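Local coordinates for protein beta-galactosidase (Geobacillus stearothermophilus, PDB 4OIF) that probably hydrolyses terminal non-reducing beta-D-galactose residues from beta-D-galactosides, working as a zinc-binding homotrimer of glycosyl hydrolase family 42, at residues A[57-62]-A[134-139]; A[375-380]-A[386-391]; A[539-544]-A[573-578]. All blocks are in the same frame, centred on the assembly; numbering follows the deposited sequence. Where two conformers were deposited one is given.

Contact 1 (A[57-62]-A[134-139]); sequences ALEPEE and QHINRL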
ATOM      1  N   ALA A  57     -23.359  30.640  -3.174  1.00 10.27           N
ATOM      2  CA  ALA A  57     -23.365  32.100  -3.199  1.00  8.67           C
ATOM      3  C   ALA A  57     -24.577  32.626  -3.950  1.00 12.32           C
ATOM      4  O   ALA A  57     -25.037  33.737  -3.699  1.00 12.47           O
ATOM      5  CB  ALA A  57     -22.087  32.634  -3.832  1.00  8.77           C
ATOM      6  N   LEU A  58     -25.070  31.826  -4.891  1.00  7.20           N
ATOM      7  CA  LEU A  58     -26.218  32.198  -5.701  1.00  7.51           C
ATOM      8  C   LEU A  58     -27.525  31.851  -4.990  1.00 14.68           C
ATOM      9  O   LEU A  58     -28.517  32.569  -5.099  1.00  9.46           O
ATOM     10  CB  LEU A  58     -26.159  31.492  -7.055  1.00  7.28           C
ATOM     11  CG  LEU A  58     -25.030  31.972  -7.959  1.00  7.52           C
ATOM     12  CD1 LEU A  58     -24.883  31.062  -9.165  1.00  6.49           C
ATOM     13  CD2 LEU A  58     -25.346  33.389  -8.389  1.00 10.32           C
ATOM     14  N   GLU A  59     -27.524  30.738  -4.268  1.00  8.82           N
ATOM     15  CA  GLU A  59     -28.716  30.306  -3.555  1.00  8.10           C
ATOM     16  C   GLU A  59     -28.295  29.853  -2.160  1.00  5.83           C
ATOM     17  O   GLU A  59     -28.188  28.660  -1.885  1.00  5.13           O
ATOM     18  CB  GLU A  59     -29.429  29.190  -4.332  1.00  9.43           C
ATOM     19  CG  GLU A  59     -30.827  28.837  -3.839  1.00 10.34           C
ATOM     20  CD  GLU A  59     -31.510  27.760  -4.690  1.00 13.26           C
ATOM     21  OE1 GLU A  59     -30.850  27.199  -5.590  1.00  7.63           O
ATOM     22  OE2 GLU A  59     -32.704  27.474  -4.450  1.00 13.42           O
ATOM     23  N   PRO A  60     -28.027  30.820  -1.279  1.00  7.30           N
ATOM     24  CA  PRO A  60     -27.500  30.543   0.057  1.00  9.45           C
ATOM     25  C   PRO A  60     -28.414  29.618   0.859  1.00 13.09           C
ATOM     26  O   PRO A  60     -27.942  28.738   1.577  1.00  5.93           O
ATOM     27  CB  PRO A  60     -27.408  31.938   0.685  1.00  5.46           C
ATOM     28  CG  PRO A  60     -28.249  32.795  -0.148  1.00  6.30           C
ATOM     29  CD  PRO A  60     -28.146  32.263  -1.516  1.00  7.15           C
ATOM     30  N   GLU A  61     -29.718  29.817   0.718  1.00  9.51           N
ATOM     31  CA  GLU A  61     -30.695  28.860   1.210  1.00 14.51           C
ATOM     32  C   GLU A  61     -31.669  28.555   0.083  1.00 12.63           C
ATOM     33  O   GLU A  61     -31.729  29.310  -0.887  1.00 11.97           O
ATOM     34  CB  GLU A  61     -31.411  29.412   2.443  1.00 17.68           C
ATOM     35  CG  GLU A  61     -30.461  29.628   3.604  1.00 20.71           C
ATOM     36  CD  GLU A  61     -30.986  30.607   4.614  1.00 42.81           C
ATOM     37  OE1 GLU A  61     -32.105  31.134   4.406  1.00 39.92           O
ATOM     38  OE2 GLU A  61     -30.272  30.846   5.615  1.00 52.61           O
ATOM     39  N   GLU A  62     -32.424  27.462   0.200  1.00 10.07           N
ATOM     40  CA  GLU A  62     -33.315  27.043  -0.883  1.00 10.92           C
ATOM     41  C   GLU A  62     -34.349  28.129  -1.240  1.00 21.93           C
ATOM     42  O   GLU A  62     -35.002  28.698  -0.364  1.00 17.10           O
ATOM     43  CB  GLU A  62     -34.016  25.736  -0.516  1.00 24.42           C
ATOM     44  CG  GLU A  62     -34.609  24.987  -1.714  1.00 14.41           C
ATOM     45  CD  GLU A  62     -35.133  23.618  -1.343  1.00 14.88           C
ATOM     46  OE1 GLU A  62     -35.078  23.272  -0.145  1.00 17.50           O
ATOM     47  OE2 GLU A  62     -35.594  22.883  -2.243  1.00 23.41           O
ATOM     48  N   GLN A 134     -30.916  21.823 -13.423  1.00  9.96           N
ATOM     49  CA  GLN A 134     -31.532  22.400 -14.608  1.00  5.49           C
ATOM     50  C   GLN A 134     -32.201  23.734 -14.294  1.00  7.23           C
ATOM     51  O   GLN A 134     -32.132  24.665 -15.086  1.00 10.30           O
ATOM     52  CB  GLN A 134     -32.549  21.464 -15.236  1.00 10.64           C
ATOM     53  CG  GLN A 134     -32.933  21.932 -16.635  1.00 16.14           C
ATOM     54  CD  GLN A 134     -34.106  21.188 -17.229  1.00 10.60           C
ATOM     55  OE1 GLN A 134     -35.255  21.609 -17.093  1.00 14.45           O
ATOM     56  NE2 GLN A 134     -33.822  20.091 -17.917  1.00  7.60           N
ATOM     57  N   HIS A 135     -32.830  23.842 -13.128  1.00 11.59           N
ATOM     58  CA  HIS A 135     -33.555  25.064 -12.790  1.00  8.59           C
ATOM     59  C   HIS A 135     -32.625  26.255 -12.550  1.00 10.09           C
ATOM     60  O   HIS A 135     -32.853  27.362 -13.067  1.00  7.06           O
ATOM     61  CB  HIS A 135     -34.427  24.850 -11.561  1.00  9.69           C
ATOM     62  CG  HIS A 135     -35.200  26.069 -11.167  1.00 15.16           C
ATOM     63  ND1 HIS A 135     -36.112  26.674 -12.007  1.00 15.15           N
ATOM     64  CD2 HIS A 135     -35.168  26.822 -10.041  1.00 12.91           C
ATOM     65  CE1 HIS A 135     -36.621  27.734 -11.408  1.00 18.45           C
ATOM     66  NE2 HIS A 135     -36.068  27.845 -10.213  1.00 18.52           N
ATOM     67  N   ILE A 136     -31.580  26.053 -11.758  1.00  7.76           N
ATOM     68  CA  ILE A 136     -30.663  27.161 -11.571  1.00  5.53           C
ATOM     69  C   ILE A 136     -29.954  27.507 -12.903  1.00  8.24           C
ATOM     70  O   ILE A 136     -29.681  28.681 -13.191  1.00 11.01           O
ATOM     71  CB  ILE A 136     -29.656  26.870 -10.455  1.00  9.21           C
ATOM     72  CG1 ILE A 136     -28.921  28.153 -10.078  1.00 10.03           C
ATOM     73  CG2 ILE A 136     -28.695  25.755 -10.837  1.00  5.88           C
ATOM     74  CD1 ILE A 136     -28.257  28.067  -8.738  1.00 12.87           C
ATOM     75  N   ASN A 137     -29.694  26.510 -13.742  1.00  4.53           N
ATOM     76  CA  ASN A 137     -29.163  26.817 -15.058  1.00  5.07           C
ATOM     77  C   ASN A 137     -30.122  27.727 -15.800  1.00  9.22           C
ATOM     78  O   ASN A 137     -29.713  28.716 -16.422  1.00  8.90           O
ATOM     79  CB  ASN A 137     -28.906  25.547 -15.847  1.00  6.73           C
ATOM     80  CG  ASN A 137     -27.748  24.763 -15.296  1.00  6.87           C
ATOM     81  OD1 ASN A 137     -27.219  25.093 -14.238  1.00 11.51           O
ATOM     82  ND2 ASN A 137     -27.352  23.715 -15.995  1.00  9.40           N
ATOM     83  N   ARG A 138     -31.411  27.427 -15.684  1.00  9.57           N
ATOM     84  CA  ARG A 138     -32.421  28.262 -16.315  1.00  8.25           C
ATOM     85  C   ARG A 138     -32.423  29.698 -15.775  1.00 10.65           C
ATOM     86  O   ARG A 138     -32.500  30.637 -16.553  1.00 16.95           O
ATOM     87  CB  ARG A 138     -33.796  27.642 -16.154  1.00 13.84           C
ATOM     88  CG  ARG A 138     -34.907  28.448 -16.782  1.00 16.65           C
ATOM     89  CD  ARG A 138     -36.192  27.670 -16.761  1.00 11.95           C
ATOM     90  NE  ARG A 138     -36.089  26.446 -17.547  1.00  8.03           N
ATOM     91  CZ  ARG A 138     -36.237  26.404 -18.867  1.00 22.11           C
ATOM     92  NH1 ARG A 138     -36.492  27.522 -19.539  1.00 16.36           N
ATOM     93  NH2 ARG A 138     -36.130  25.249 -19.514  1.00 23.71           N
ATOM     94  N   LEU A 139     -32.335  29.878 -14.458  1.00  8.35           N
ATOM     95  CA  LEU A 139     -32.302  31.234 -13.907  1.00  9.99           C
ATOM     96  C   LEU A 139     -31.090  31.975 -14.456  1.00 11.37           C
ATOM     97  O   LEU A 139     -31.178  33.155 -14.826  1.00 10.17           O
ATOM     98  CB  LEU A 139     -32.272  31.223 -12.368  1.00  7.95           C
ATOM     99  CG  LEU A 139     -33.531  30.676 -11.674  1.00 12.59           C
ATOM    100  CD1 LEU A 139     -33.382  30.660 -10.155  1.00  8.85           C
ATOM    101  CD2 LEU A 139     -34.771  31.457 -12.072  1.00  6.25           C
TER

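Contact 2 (A[375-380]-A[386-391]); sequences AVVDHD and RVFQEV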
ATOM      1  N   ALA A 375      -1.844  30.738  -9.021  1.00  5.80           N
ATOM      2  CA  ALA A 375      -2.785  31.701  -9.582  1.00 12.26           C
ATOM      3  C   ALA A 375      -2.026  32.894 -10.130  1.00 18.57           C
ATOM      4  O   ALA A 375      -0.838  33.071  -9.844  1.00  9.03           O
ATOM      5  CB  ALA A 375      -3.794  32.159  -8.539  1.00  8.87           C
ATOM      6  N   VAL A 376      -2.715  33.717 -10.912  1.00  9.50           N
ATOM      7  CA  VAL A 376      -2.110  34.919 -11.437  1.00  9.84           C
ATOM      8  C   VAL A 376      -1.692  35.821 -10.280  1.00 12.68           C
ATOM      9  O   VAL A 376      -0.588  36.374 -10.274  1.00  8.34           O
ATOM     10  CB  VAL A 376      -3.069  35.657 -12.377  1.00 11.56           C
ATOM     11  CG1 VAL A 376      -2.473  36.989 -12.815  1.00  4.61           C
ATOM     12  CG2 VAL A 376      -3.382  34.779 -13.584  1.00 10.61           C
ATOM     13  N   VAL A 377      -2.572  35.941  -9.291  1.00  8.97           N
ATOM     14  CA  VAL A 377      -2.331  36.827  -8.162  1.00 11.00           C
ATOM     15  C   VAL A 377      -2.119  36.033  -6.878  1.00 15.20           C
ATOM     16  O   VAL A 377      -2.967  35.235  -6.472  1.00 11.72           O
ATOM     17  CB  VAL A 377      -3.492  37.838  -7.952  1.00 14.08           C
ATOM     18  CG1 VAL A 377      -3.103  38.850  -6.887  1.00 10.07           C
ATOM     19  CG2 VAL A 377      -3.851  38.558  -9.271  1.00  6.00           C
ATOM     20  N   ASP A 378      -0.971  36.269  -6.253  1.00 10.46           N
ATOM     21  CA  ASP A 378      -0.583  35.599  -5.022  1.00 13.44           C
ATOM     22  C   ASP A 378      -1.275  36.232  -3.815  1.00 19.45           C
ATOM     23  O   ASP A 378      -2.026  37.200  -3.957  1.00 11.91           O
ATOM     24  CB  ASP A 378       0.937  35.663  -4.847  1.00 12.76           C
ATOM     25  CG  ASP A 378       1.485  34.520  -4.020  1.00 13.29           C
ATOM     26  OD1 ASP A 378       0.704  33.837  -3.313  1.00 13.13           O
ATOM     27  OD2 ASP A 378       2.712  34.322  -4.071  1.00 16.93           O
ATOM     28  N   HIS A 379      -0.999  35.694  -2.628  1.00 13.47           N
ATOM     29  CA  HIS A 379      -1.577  36.219  -1.404  1.00 10.80           C
ATOM     30  C   HIS A 379      -1.091  37.632  -1.132  1.00 13.85           C
ATOM     31  O   HIS A 379      -1.735  38.379  -0.396  1.00 16.38           O
ATOM     32  CB  HIS A 379      -1.255  35.313  -0.216  1.00  9.62           C
ATOM     33  CG  HIS A 379      -1.841  33.939  -0.332  1.00  9.61           C
ATOM     34  ND1 HIS A 379      -3.199  33.702  -0.319  1.00  6.68           N
ATOM     35  CD2 HIS A 379      -1.249  32.727  -0.465  1.00  9.23           C
ATOM     36  CE1 HIS A 379      -3.420  32.406  -0.442  1.00  4.32           C
ATOM     37  NE2 HIS A 379      -2.252  31.793  -0.530  1.00  6.80           N
ATOM     38  N   ASP A 380       0.031  38.010  -1.735  1.00 10.21           N
ATOM     39  CA  ASP A 380       0.589  39.332  -1.475  1.00 10.84           C
ATOM     40  C   ASP A 380      -0.033  40.410  -2.352  1.00 19.50           C
ATOM     41  O   ASP A 380       0.206  41.606  -2.137  1.00 19.84           O
ATOM     42  CB  ASP A 380       2.115  39.331  -1.638  1.00  9.47           C
ATOM     43  CG  ASP A 380       2.576  38.937  -3.028  1.00  8.57           C
ATOM     44  OD1 ASP A 380       1.763  38.848  -3.970  1.00  8.79           O
ATOM     45  OD2 ASP A 380       3.790  38.710  -3.172  1.00 16.99           O
ATOM     46  N   ARG A 386       7.004  37.447 -10.140  1.00 12.84           N
ATOM     47  CA  ARG A 386       7.516  36.870 -11.384  1.00  8.48           C
ATOM     48  C   ARG A 386       6.405  36.130 -12.129  1.00 13.19           C
ATOM     49  O   ARG A 386       6.371  36.116 -13.366  1.00 12.54           O
ATOM     50  CB  ARG A 386       8.709  35.941 -11.128  1.00  4.56           C
ATOM     51  CG  ARG A 386       8.420  34.586 -10.483  1.00  5.47           C
ATOM     52  CD  ARG A 386       9.727  33.799 -10.430  1.00  4.88           C
ATOM     53  NE  ARG A 386       9.628  32.432  -9.914  1.00  5.57           N
ATOM     54  CZ  ARG A 386       9.491  31.345 -10.670  1.00 10.20           C
ATOM     55  NH1 ARG A 386       9.396  31.451 -11.988  1.00  7.20           N
ATOM     56  NH2 ARG A 386       9.429  30.145 -10.109  1.00 11.86           N
ATOM     57  N   VAL A 387       5.486  35.545 -11.369  1.00  7.90           N
ATOM     58  CA  VAL A 387       4.363  34.840 -11.950  1.00  9.83           C
ATOM     59  C   VAL A 387       3.446  35.827 -12.654  1.00  6.64           C
ATOM     60  O   VAL A 387       3.066  35.609 -13.816  1.00  9.09           O
ATOM     61  CB  VAL A 387       3.575  34.034 -10.887  1.00  8.65           C
ATOM     62  CG1 VAL A 387       2.416  33.307 -11.531  1.00  9.85           C
ATOM     63  CG2 VAL A 387       4.483  33.018 -10.236  1.00 12.76           C
ATOM     64  N   PHE A 388       3.111  36.919 -11.967  1.00  8.41           N
ATOM     65  CA  PHE A 388       2.251  37.951 -12.552  1.00  7.98           C
ATOM     66  C   PHE A 388       2.872  38.504 -13.829  1.00 12.45           C
ATOM     67  O   PHE A 388       2.192  38.661 -14.850  1.00  9.88           O
ATOM     68  CB  PHE A 388       1.989  39.098 -11.565  1.00 10.52           C
ATOM     69  CG  PHE A 388       0.937  40.077 -12.040  1.00 11.86           C
ATOM     70  CD1 PHE A 388       1.286  41.172 -12.826  1.00 11.40           C
ATOM     71  CD2 PHE A 388      -0.402  39.887 -11.714  1.00  6.91           C
ATOM     72  CE1 PHE A 388       0.324  42.060 -13.273  1.00 10.62           C
ATOM     73  CE2 PHE A 388      -1.378  40.772 -12.158  1.00 10.12           C
ATOM     74  CZ  PHE A 388      -1.015  41.861 -12.940  1.00 11.01           C
ATOM     75  N   GLN A 389       4.171  38.779 -13.773  1.00 11.02           N
ATOM     76  CA  GLN A 389       4.860  39.354 -14.913  1.00 10.65           C
ATOM     77  C   GLN A 389       4.905  38.379 -16.082  1.00 12.28           C
ATOM     78  O   GLN A 389       4.670  38.775 -17.222  1.00 12.98           O
ATOM     79  CB  GLN A 389       6.272  39.812 -14.519  1.00  8.93           C
ATOM     80  CG  GLN A 389       6.293  41.070 -13.635  1.00  6.01           C
ATOM     81  CD  GLN A 389       5.437  42.215 -14.197  1.00 28.35           C
ATOM     82  OE1 GLN A 389       5.497  42.535 -15.392  1.00 34.43           O
ATOM     83  NE2 GLN A 389       4.634  42.835 -13.332  1.00 14.75           N
ATOM     84  N   GLU A 390       5.169  37.101 -15.835  1.00  9.05           N
ATOM     85  CA  GLU A 390       5.240  36.210 -16.985  1.00 11.77           C
ATOM     86  C   GLU A 390       3.845  35.995 -17.580  1.00 13.10           C
ATOM     87  O   GLU A 390       3.701  35.870 -18.805  1.00 16.70           O
ATOM     88  CB  GLU A 390       5.897  34.870 -16.643  1.00  9.75           C
ATOM     89  CG  GLU A 390       6.107  34.030 -17.906  1.00 12.94           C
ATOM     90  CD  GLU A 390       7.220  32.998 -17.793  1.00 13.47           C
ATOM     91  OE1 GLU A 390       8.071  33.115 -16.876  1.00 12.26           O
ATOM     92  OE2 GLU A 390       7.235  32.071 -18.637  1.00  6.88           O
ATOM     93  N   VAL A 391       2.818  35.973 -16.731  1.00  7.09           N
ATOM     94  CA  VAL A 391       1.453  35.967 -17.252  1.00  9.87           C
ATOM     95  C   VAL A 391       1.192  37.198 -18.138  1.00  8.48           C
ATOM     96  O   VAL A 391       0.662  37.074 -19.237  1.00 10.80           O
ATOM     97  CB  VAL A 391       0.419  35.906 -16.118  1.00 14.22           C
ATOM     98  CG1 VAL A 391      -0.972  36.246 -16.632  1.00  3.53           C
ATOM     99  CG2 VAL A 391       0.435  34.526 -15.489  1.00  7.56           C
TER

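Contact 3 (A[539-544]-A[573-578]); sequences DRNSVH and DFYADT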
ATOM      1  N   ASP A 539      13.793  -9.588 -18.233  1.00  8.93           N
ATOM      2  CA  ASP A 539      13.855 -10.294 -19.515  1.00 12.25           C
ATOM      3  C   ASP A 539      14.157  -9.312 -20.641  1.00 16.55           C
ATOM      4  O   ASP A 539      13.740  -8.154 -20.592  1.00 12.00           O
ATOM      5  CB  ASP A 539      12.545 -11.034 -19.808  1.00 13.14           C
ATOM      6  CG  ASP A 539      12.323 -12.219 -18.883  1.00 17.96           C
ATOM      7  OD1 ASP A 539      13.313 -12.684 -18.279  1.00 15.62           O
ATOM      8  OD2 ASP A 539      11.162 -12.683 -18.766  1.00 10.23           O
ATOM      9  N   ARG A 540      14.894  -9.773 -21.646  1.00 10.81           N
ATOM     10  CA  ARG A 540      15.218  -8.945 -22.801  1.00 12.76           C
ATOM     11  C   ARG A 540      15.217  -9.791 -24.051  1.00 11.76           C
ATOM     12  O   ARG A 540      15.498 -10.982 -23.995  1.00  6.72           O
ATOM     13  CB  ARG A 540      16.591  -8.284 -22.651  1.00 10.80           C
ATOM     14  CG  ARG A 540      16.691  -7.260 -21.551  1.00 17.20           C
ATOM     15  CD  ARG A 540      15.905  -5.997 -21.860  1.00 15.07           C
ATOM     16  NE  ARG A 540      16.141  -4.971 -20.845  1.00 21.19           N
ATOM     17  CZ  ARG A 540      15.462  -4.863 -19.703  1.00 26.14           C
ATOM     18  NH1 ARG A 540      14.491  -5.725 -19.420  1.00 19.19           N
ATOM     19  NH2 ARG A 540      15.750  -3.889 -18.840  1.00 18.87           N
ATOM     20  N   ASN A 541      14.901  -9.180 -25.182  1.00  9.25           N
ATOM     21  CA  ASN A 541      15.161  -9.832 -26.456  1.00  9.10           C
ATOM     22  C   ASN A 541      15.713  -8.759 -27.381  1.00 10.47           C
ATOM     23  O   ASN A 541      16.156  -7.705 -26.920  1.00 10.65           O
ATOM     24  CB  ASN A 541      13.897 -10.506 -27.031  1.00  9.36           C
ATOM     25  CG  ASN A 541      14.217 -11.760 -27.896  1.00 16.62           C
ATOM     26  OD1 ASN A 541      15.053 -11.715 -28.800  1.00 15.02           O
ATOM     27  ND2 ASN A 541      13.550 -12.877 -27.603  1.00 10.05           N
ATOM     28  N   SER A 542      15.696  -9.029 -28.675  1.00  6.16           N
ATOM     29  CA  SER A 542      16.156  -8.073 -29.657  1.00  9.82           C
ATOM     30  C   SER A 542      15.644  -8.479 -31.013  1.00 16.25           C
ATOM     31  O   SER A 542      15.461  -9.669 -31.281  1.00 14.36           O
ATOM     32  CB  SER A 542      17.677  -7.993 -29.682  1.00 14.62           C
ATOM     33  OG  SER A 542      18.226  -9.241 -30.057  1.00 21.51           O
ATOM     34  N   VAL A 543      15.412  -7.480 -31.862  1.00 14.95           N
ATOM     35  CA  VAL A 543      14.997  -7.695 -33.236  1.00 12.05           C
ATOM     36  C   VAL A 543      16.057  -7.163 -34.203  1.00 18.82           C
ATOM     37  O   VAL A 543      16.515  -6.031 -34.088  1.00 13.65           O
ATOM     38  CB  VAL A 543      13.645  -7.016 -33.522  1.00 14.74           C
ATOM     39  CG1 VAL A 543      13.303  -7.101 -34.999  1.00 10.39           C
ATOM     40  CG2 VAL A 543      12.556  -7.653 -32.686  1.00 15.31           C
ATOM     41  N   HIS A 544      16.464  -7.990 -35.153  1.00 22.67           N
ATOM     42  CA  HIS A 544      17.332  -7.520 -36.213  1.00 14.02           C
ATOM     43  C   HIS A 544      16.466  -6.984 -37.333  1.00 19.35           C
ATOM     44  O   HIS A 544      15.571  -7.685 -37.839  1.00 12.93           O
ATOM     45  CB  HIS A 544      18.241  -8.629 -36.717  1.00 14.33           C
ATOM     46  CG  HIS A 544      19.419  -8.130 -37.486  1.00 17.10           C
ATOM     47  ND1 HIS A 544      19.403  -7.979 -38.855  1.00 14.78           N
ATOM     48  CD2 HIS A 544      20.648  -7.740 -37.077  1.00 20.70           C
ATOM     49  CE1 HIS A 544      20.577  -7.528 -39.259  1.00 26.27           C
ATOM     50  NE2 HIS A 544      21.349  -7.370 -38.199  1.00 29.64           N
ATOM     51  N   ASP A 573      15.758 -16.357 -27.488  1.00  9.12           N
ATOM     52  CA  ASP A 573      14.641 -17.160 -26.974  1.00  6.68           C
ATOM     53  C   ASP A 573      14.142 -18.172 -28.016  1.00 10.16           C
ATOM     54  O   ASP A 573      14.716 -18.298 -29.093  1.00 15.29           O
ATOM     55  CB  ASP A 573      13.492 -16.260 -26.505  1.00 12.30           C
ATOM     56  CG  ASP A 573      12.802 -16.783 -25.240  1.00 19.57           C
ATOM     57  OD1 ASP A 573      12.639 -18.011 -25.088  1.00 22.30           O
ATOM     58  OD2 ASP A 573      12.415 -15.949 -24.392  1.00 22.59           O
ATOM     59  N   PHE A 574      13.075 -18.897 -27.695  1.00  9.92           N
ATOM     60  CA  PHE A 574      12.691 -20.049 -28.509  1.00 10.23           C
ATOM     61  C   PHE A 574      12.168 -19.651 -29.884  1.00 11.08           C
ATOM     62  O   PHE A 574      12.151 -20.478 -30.786  1.00 17.30           O
ATOM     63  CB  PHE A 574      11.657 -20.937 -27.772  1.00 10.57           C
ATOM     64  CG  PHE A 574      10.266 -20.351 -27.680  1.00  8.82           C
ATOM     65  CD1 PHE A 574       9.914 -19.527 -26.611  1.00  9.63           C
ATOM     66  CD2 PHE A 574       9.297 -20.670 -28.623  1.00  4.92           C
ATOM     67  CE1 PHE A 574       8.626 -18.998 -26.503  1.00  4.66           C
ATOM     68  CE2 PHE A 574       7.997 -20.150 -28.528  1.00  5.12           C
ATOM     69  CZ  PHE A 574       7.667 -19.303 -27.469  1.00  6.74           C
ATOM     70  N   TYR A 575      11.754 -18.396 -30.053  1.00  7.34           N
ATOM     71  CA  TYR A 575      11.286 -17.938 -31.351  1.00  4.94           C
ATOM     72  C   TYR A 575      12.350 -17.126 -32.084  1.00  8.97           C
ATOM     73  O   TYR A 575      12.036 -16.318 -32.968  1.00  7.98           O
ATOM     74  CB  TYR A 575      10.006 -17.117 -31.207  1.00  5.87           C
ATOM     75  CG  TYR A 575       9.963 -16.194 -30.005  1.00 11.34           C
ATOM     76  CD1 TYR A 575       9.506 -16.653 -28.774  1.00  4.95           C
ATOM     77  CD2 TYR A 575      10.355 -14.860 -30.105  1.00  5.49           C
ATOM     78  CE1 TYR A 575       9.449 -15.826 -27.681  1.00  5.57           C
ATOM     79  CE2 TYR A 575      10.311 -14.025 -29.016  1.00  5.04           C
ATOM     80  CZ  TYR A 575       9.846 -14.517 -27.799  1.00  9.78           C
ATOM     81  OH  TYR A 575       9.783 -13.702 -26.688  1.00  5.53           O
ATOM     82  N   ALA A 576      13.609 -17.341 -31.709  1.00  5.65           N
ATOM     83  CA  ALA A 576      14.727 -16.698 -32.385  1.00  9.86           C
ATOM     84  C   ALA A 576      14.712 -16.968 -33.896  1.00 10.90           C
ATOM     85  O   ALA A 576      14.335 -18.053 -34.338  1.00 15.31           O
ATOM     86  CB  ALA A 576      16.027 -17.152 -31.782  1.00  8.17           C
ATOM     87  N   ASP A 577      15.093 -15.942 -34.656  1.00 11.01           N
ATOM     88  CA  ASP A 577      15.164 -15.984 -36.121  0.71 10.61           C
ATOM     89  C   ASP A 577      13.807 -16.184 -36.780  1.00 11.70           C
ATOM     90  O   ASP A 577      13.732 -16.561 -37.941  1.00 17.73           O
ATOM     91  CB  ASP A 577      16.130 -17.078 -36.589  0.71 10.39           C
ATOM     92  CG  ASP A 577      17.533 -16.874 -36.060  0.71 11.57           C
ATOM     93  OD1 ASP A 577      17.988 -15.714 -35.969  0.71 16.83           O
ATOM     94  OD2 ASP A 577      18.186 -17.877 -35.727  0.71 15.19           O
ATOM     95  N   THR A 578      12.729 -15.925 -36.042  1.00 14.85           N
ATOM     96  CA  THR A 578      11.384 -15.954 -36.630  1.00  9.45           C
ATOM     97  C   THR A 578      10.950 -14.493 -36.811  1.00  8.39           C
ATOM     98  O   THR A 578      11.564 -13.612 -36.233  1.00 12.33           O
ATOM     99  CB  THR A 578      10.381 -16.753 -35.749  1.00 10.71           C
ATOM    100  OG1 THR A 578      10.288 -16.156 -34.453  1.00  8.49           O
ATOM    101  CG2 THR A 578      10.825 -18.194 -35.604  1.00  6.02           C
TER
HETATM  102  O   HOH W   1      11.938 -13.149 -25.270  1.00 10.39           O

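Contact 1 (A[57-62]-A[134-139])
L58, the last residue of helix 55-58, and E59, just beyond it, meet I136 of helix 127-144 on the outer layer of the TIM barrel that forms the N-terminal part of the chain. The close side of this small contact is a single methyl group. I136 sends CG1 anti to its own backbone N (chi1 -167°) and runs on extended, which projects CD1 toward the loop that leaves the short helix. There CD1 lies 4.4 Å from CB of L58. Aliphatic residues suit this place because both are buried, and the branched side chain of L58 also packs on W69 and L70 of helix 68-79.

The other side is looser. H135, one residue before I136, is exposed, with CG of L139 over one face of its ring, and E61 is exposed too, packing on T201 of the second subunit.

E59 is the surprising neighbour: its carboxylate is buried. Two hydrogen bonds pay for this, one from W55 NE1 to OE1 and one from G63 N to OE2, and OE1 of E59 lies 4.2 Å from CD1 of I136, a loose approach.

Contact 2 (A[375-380]-A[386-391])
V376 and F388 bring their backbones to within 5.4 Å between CA atoms, where the loop 375-380 passes the first turns of helix 386-399. The loop is nearly extended at A375 and V377, but V376 between them has helical backbone angles, a break in the extended path. Within the helix, E390 N bonds to R386 O and V391 N to V387 O, so V387 and V391 lie one turn apart and F388 follows V387. Backbone oxygens also meet side chains: O of A375 lies 3.7 Å from CG1 of V387, and O of V376 lies 3.8 Å from CD2 of F388.

V376 forms the centre of the apolar cluster. Its CG1, anti to the backbone N (chi1 174°), comes 3.7 Å from CD2 of F388, while its other branch, CG2, reaches CG1 of V391 at 4.2 Å, the two valines crossing at about a right angle. V377 adds CG2 at the edge of the F388 ring, near the ring plane, 4.4 Å from CE2. Compact beta-branched valines suit such a seam, since each offers two methyl groups close to the backbone. Polar groups take over farther along: OD1 of D378 accepts the backbone N of H379 at 2.6 Å and also forms a salt bridge with K364.

Helix 386-399 follows strand 356-359, the strand that closes the barrel against strand 16-21. F388 packs on L39 and L42 of helix 30-42, V391 touches H342 of helix 341-351, and both V376 and V391 rest on Y359 of the closing strand.

Contact 3 (A[539-544]-A[573-578])
N541 and Y575 are brought together by their first torsions: the tyrosine's CG sits between its backbone N and carbonyl carbon (chi1 39°), which swings the ring toward strand 541-545, while N541 (chi1 -150°) extends its amide to meet it. The amide plane is tilted 26° from the ring, with ND2 of N541 3.7 Å from CE2 of Y575 and 3.6 Å from CB of D573.

The polar link is made by one water. It accepts from ND2 of N541 at 2.8 Å and donates to OH of Y575 at 2.6 Å and to OD2 of D573 at 3.0 Å. Asparagine suits the position because it offers both an acceptor and a donor: OD1 of N541 takes the backbone N of S542 at 2.8 Å, in the carbonyl plane, and a weak bond from D572 N, while ND2 reaches the water, among other partners. An alanine here takes away both ends of the amide, and the water would probably lose its ND2 donor and the backbone N of S542 its acceptor.

The acceptors have further partners, Y575 OH with D533 and D573 OD2 in a salt bridge with R338 of the third subunit. OD1 of D573 receives F574 N, bracing the start of a type I turn, D573 to A576, that overlaps a type II turn ending at T578. These two beta turns lie in the hairpin loop joining adjacent antiparallel strands 565-570 and 579-586, in the mixed sheet of the trimerisation domain.

How the contacts relate
No helix or strand is shared between the three contacts. Contacts 1 and 2 both belong to the barrel domain, their centres 32 Å apart: contact 1 sets the end of helix 55-58 and the residue after it against helix 127-144, contact 2 a loop against helix 386-399. Contact 3 lies in the trimerisation domain, its centre 65 Å and 55 Å from those of contacts 1 and 2. Contact 2 is the most apolar and has the largest interface, five of its six touching residues buried. Contact 1 has exposed residues flanking its buried carboxylate and hydrocarbon; contact 3 includes the partly exposed D573 and relies on a bridging water. All three border another subunit, and R386 of contact 2 packs on F574 of another copy's contact 3.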